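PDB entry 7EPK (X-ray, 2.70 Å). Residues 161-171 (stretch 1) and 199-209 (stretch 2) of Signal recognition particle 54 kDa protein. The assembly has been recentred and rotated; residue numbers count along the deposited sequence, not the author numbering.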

# COMPACT_ATOMS: atom_id res chain seq x y z
N ASP A 161 -26.87 -33.13 -2.21
CA ASP A 161 -26.78 -32.00 -3.17
C ASP A 161 -25.86 -30.93 -2.56
O ASP A 161 -26.19 -30.30 -1.56
N PRO A 162 -24.67 -30.69 -3.15
CA PRO A 162 -23.73 -29.72 -2.58
C PRO A 162 -24.33 -28.31 -2.38
O PRO A 162 -24.03 -27.69 -1.39
N ALA A 163 -25.20 -27.87 -3.30
CA ALA A 163 -25.89 -26.57 -3.23
C ALA A 163 -26.73 -26.51 -1.96
O ALA A 163 -26.68 -25.47 -1.26
N GLU A 164 -27.48 -27.58 -1.66
CA GLU A 164 -28.40 -27.61 -0.49
C GLU A 164 -27.56 -27.76 0.78
O GLU A 164 -27.96 -27.23 1.83
N ILE A 165 -26.43 -28.44 0.71
CA ILE A 165 -25.52 -28.59 1.88
C ILE A 165 -25.02 -27.19 2.24
O ILE A 165 -24.97 -26.84 3.44
N ALA A 166 -24.64 -26.45 1.21
CA ALA A 166 -24.07 -25.10 1.34
C ALA A 166 -25.18 -24.15 1.84
O ALA A 166 -24.95 -23.43 2.81
N ARG A 167 -26.37 -24.18 1.25
CA ARG A 167 -27.50 -23.35 1.77
C ARG A 167 -27.77 -23.71 3.22
O ARG A 167 -28.05 -22.82 4.01
N ARG A 168 -27.69 -24.98 3.58
CA ARG A 168 -28.05 -25.40 4.95
C ARG A 168 -26.98 -24.83 5.89
O ARG A 168 -27.36 -24.17 6.88
N GLY A 169 -25.69 -25.03 5.57
CA GLY A 169 -24.54 -24.55 6.38
C GLY A 169 -24.55 -23.04 6.56
O GLY A 169 -24.11 -22.54 7.63
N LEU A 170 -25.04 -22.32 5.55
CA LEU A 170 -25.20 -20.85 5.59
C LEU A 170 -26.27 -20.53 6.63
O LEU A 170 -25.98 -19.75 7.56
N GLU A 171 -27.45 -21.12 6.50
CA GLU A 171 -28.58 -20.82 7.41
C GLU A 171 -28.16 -21.17 8.85
O GLU A 171 -28.39 -20.34 9.76
N ASP A 199 -20.28 -26.48 -13.02
CA ASP A 199 -21.76 -26.44 -12.87
C ASP A 199 -22.10 -26.56 -11.37
O ASP A 199 -23.16 -26.04 -10.94
N GLU A 200 -21.23 -27.20 -10.59
CA GLU A 200 -21.47 -27.38 -9.13
C GLU A 200 -21.29 -26.03 -8.40
O GLU A 200 -22.18 -25.67 -7.56
N MET A 201 -20.19 -25.31 -8.72
CA MET A 201 -19.84 -23.97 -8.19
C MET A 201 -20.97 -22.98 -8.52
O MET A 201 -21.50 -22.32 -7.59
N LYS A 202 -21.36 -22.92 -9.79
CA LYS A 202 -22.46 -22.05 -10.30
C LYS A 202 -23.76 -22.33 -9.54
O LYS A 202 -24.57 -21.41 -9.41
N ALA A 203 -24.00 -23.57 -9.13
CA ALA A 203 -25.27 -24.00 -8.50
C ALA A 203 -25.20 -23.60 -7.02
O ALA A 203 -26.12 -22.91 -6.54
N ILE A 204 -24.11 -23.99 -6.35
CA ILE A 204 -23.79 -23.56 -4.96
C ILE A 204 -23.94 -22.04 -4.89
O ILE A 204 -24.62 -21.56 -3.98
N ALA A 205 -23.31 -21.34 -5.83
CA ALA A 205 -23.30 -19.86 -5.88
C ALA A 205 -24.74 -19.36 -5.91
O ALA A 205 -25.06 -18.42 -5.15
N SER A 206 -25.60 -19.99 -6.70
CA SER A 206 -26.99 -19.54 -6.91
C SER A 206 -27.78 -19.67 -5.60
O SER A 206 -28.52 -18.71 -5.26
N LYS A 207 -27.63 -20.79 -4.90
CA LYS A 207 -28.32 -21.04 -3.61
C LYS A 207 -27.74 -20.11 -2.52
O LYS A 207 -28.52 -19.63 -1.67
N VAL A 208 -26.43 -19.87 -2.53
CA VAL A 208 -25.72 -19.23 -1.40
C VAL A 208 -25.75 -17.71 -1.52
O VAL A 208 -25.85 -17.06 -0.47
N ARG A 209 -25.68 -17.17 -2.74
CA ARG A 209 -25.57 -15.71 -3.05
C ARG A 209 -24.32 -15.12 -2.40
O ARG A 209 -24.39 -14.24 -1.54

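Two helices, 162-171 and 199-208, run in roughly the same direction, their axes 33° apart and 8.2 Å away at closest approach. The closest backbone approach falls at Ala163, whose CA lies 4.1 Å from Ile204 CA; one turn later Arg167 CA and Val208 CA are 5.5 Å apart.

Asp161 precedes the first helix and serves as its N-cap. Its chi1 is t, and Asp161 OD1 accepts a weak capping bond from Ala163 N at 3.5 Å; its side chain makes no contact with the second helix. Pro162, with its ring in the C-gamma exo pucker, points toward the second helix. Its CB lies 4.1 Å from Ile204 CD1, while its CG sits 3.2 Å from Glu200 OE2; the extended Glu200 side chain (t, t) brings its end to the ring, and both its carboxylate oxygens find hydrogen bonds elsewhere in the structure.

Ala163 is buried where the backbones come closest. Its CB, directed sideways, meets Lys207 CG at 3.5 Å and Ala203 C at 4.1 Å, and its own N is 3.9 Å from Ile204 CG1. Lys207 (m, m, t, chi4 107°) points toward the first helix and is the residue most covered by the other stretch. With only a methyl group on Ala163, the neighbouring backbone itself becomes part of the packing surface.

Glu164 starts away from the partner helix, but its m, m rotamer brings the carboxylate back. Its OE2 forms a salt bridge with Lys207 NZ, modelled at 2.3 Å, too short for the exact placement to be trusted. Its OE1 pairs with Arg167 NH2 at 2.7 Å, a salt bridge whose hydrogen bond is weak.

Ile165 faces out of reach, and the next apolar contact comes from Ala166. Its CB points toward the second helix, 3.9 Å from Ile204 CG2 and 3.7 Å from Val208 CG2. Ile204 (m, t) therefore touches both Pro162 and Ala166, while Val208 (t) takes up the contact farther along.

Arg167 (t, t, p) meets the other helix through the base of its side chain: CB is 4.3 Å from Lys207 CB, and CG is 3.9 Å from Lys207 O. Arg168 and Gly169 make no contact. Leu170 (t, p) points toward the second helix near its end and closes the apolar row, its CD2 lying 3.8 Å from Val208 CG1 and 3.4 Å from Val208 O.

The rule is economical: alanines lie where the helices are close, and Pro162, Ile204, Val208 and Leu170 make apolar contacts along them. No hydrogen bond crosses between the stretches; the polar link is the Glu164-Lys207 salt bridge.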

# COMPACT_ATOMS: atom_id res chain seq x y z
CB ASP A 161 -28.17 -31.43 -3.53
CG ASP A 161 -28.17 -30.22 -4.45
OD1 ASP A 161 -27.17 -30.02 -5.20
OD2 ASP A 161 -29.17 -29.47 -4.41
CB PRO A 162 -22.57 -29.72 -3.59
CG PRO A 162 -22.67 -31.08 -4.25
CD PRO A 162 -24.16 -31.32 -4.37
CB ALA A 163 -26.73 -26.34 -4.45
CB GLU A 164 -29.45 -28.71 -0.65
CG GLU A 164 -30.49 -28.41 -1.71
CD GLU A 164 -31.52 -27.36 -1.32
OE1 GLU A 164 -32.20 -27.56 -0.28
OE2 GLU A 164 -31.63 -26.33 -2.05
CB ILE A 165 -24.36 -29.54 1.58
CG1 ILE A 165 -24.87 -30.96 1.30
CG2 ILE A 165 -23.36 -29.49 2.73
CD1 ILE A 165 -23.84 -31.90 0.72
CB ALA A 166 -23.46 -24.72 0.00
CB ARG A 167 -28.79 -23.53 0.98
CG ARG A 167 -29.66 -22.28 1.01
CD ARG A 167 -31.11 -22.55 0.66
NE ARG A 167 -31.82 -23.09 1.82
CZ ARG A 167 -32.37 -24.30 1.92
NH1 ARG A 167 -32.99 -24.64 3.04
NH2 ARG A 167 -32.34 -25.15 0.91
CB ARG A 168 -28.22 -26.92 4.99
CG ARG A 168 -29.31 -27.42 5.94
CD ARG A 168 -29.60 -28.89 5.66
NE ARG A 168 -30.13 -29.11 4.31
CZ ARG A 168 -29.67 -29.98 3.40
NH1 ARG A 168 -28.63 -30.76 3.67
NH2 ARG A 168 -30.27 -30.07 2.23
CB LEU A 170 -25.58 -20.34 4.21
CG LEU A 170 -25.62 -18.82 4.08
CD1 LEU A 170 -24.32 -18.24 4.57
CD2 LEU A 170 -25.91 -18.35 2.66
CB GLU A 171 -29.86 -21.48 6.91
CG GLU A 171 -30.60 -20.62 5.89
CD GLU A 171 -30.81 -19.15 6.26
OE1 GLU A 171 -31.08 -18.86 7.47
OE2 GLU A 171 -30.68 -18.29 5.34
CB ASP A 199 -22.44 -27.47 -13.78
CG ASP A 199 -22.44 -27.08 -15.26
OD1 ASP A 199 -21.49 -26.38 -15.69
OD2 ASP A 199 -23.40 -27.47 -15.96
CB GLU A 200 -20.55 -28.47 -8.59
CG GLU A 200 -20.93 -28.89 -7.18
CD GLU A 200 -20.34 -30.22 -6.74
OE1 GLU A 200 -19.23 -30.20 -6.17
OE2 GLU A 200 -21.01 -31.25 -6.95
CB MET A 201 -18.51 -23.47 -8.78
CG MET A 201 -17.27 -24.31 -8.45
SD MET A 201 -17.03 -24.72 -6.68
CE MET A 201 -17.92 -26.27 -6.59
CB LYS A 202 -22.63 -22.31 -11.80
CG LYS A 202 -23.82 -21.61 -12.46
CD LYS A 202 -23.79 -21.69 -13.98
CE LYS A 202 -22.52 -21.13 -14.60
NZ LYS A 202 -22.58 -21.10 -16.09
CB ALA A 203 -25.49 -25.49 -8.70
CB ILE A 204 -22.38 -23.99 -4.53
CG1 ILE A 204 -22.28 -25.51 -4.37
CG2 ILE A 204 -21.96 -23.25 -3.26
CD1 ILE A 204 -20.87 -26.03 -4.42
CB ALA A 205 -22.50 -19.36 -7.05
CB SER A 206 -27.65 -20.28 -8.04
OG SER A 206 -28.78 -19.56 -8.51
CB LYS A 207 -28.19 -22.50 -3.18
CG LYS A 207 -28.84 -23.52 -4.11
CD LYS A 207 -30.31 -23.27 -4.40
CE LYS A 207 -31.04 -24.48 -4.95
NZ LYS A 207 -31.95 -25.07 -3.94
CB VAL A 208 -24.29 -19.78 -1.27
CG1 VAL A 208 -23.50 -19.05 -0.21
CG2 VAL A 208 -24.30 -21.27 -0.94
CB ARG A 209 -26.86 -14.99 -2.64
CG ARG A 209 -27.80 -14.73 -3.81
CD ARG A 209 -29.12 -14.18 -3.35
NE ARG A 209 -28.81 -13.19 -2.34
CZ ARG A 209 -29.42 -13.03 -1.18
NH1 ARG A 209 -30.44 -13.79 -0.82
NH2 ARG A 209 -29.02 -12.06 -0.38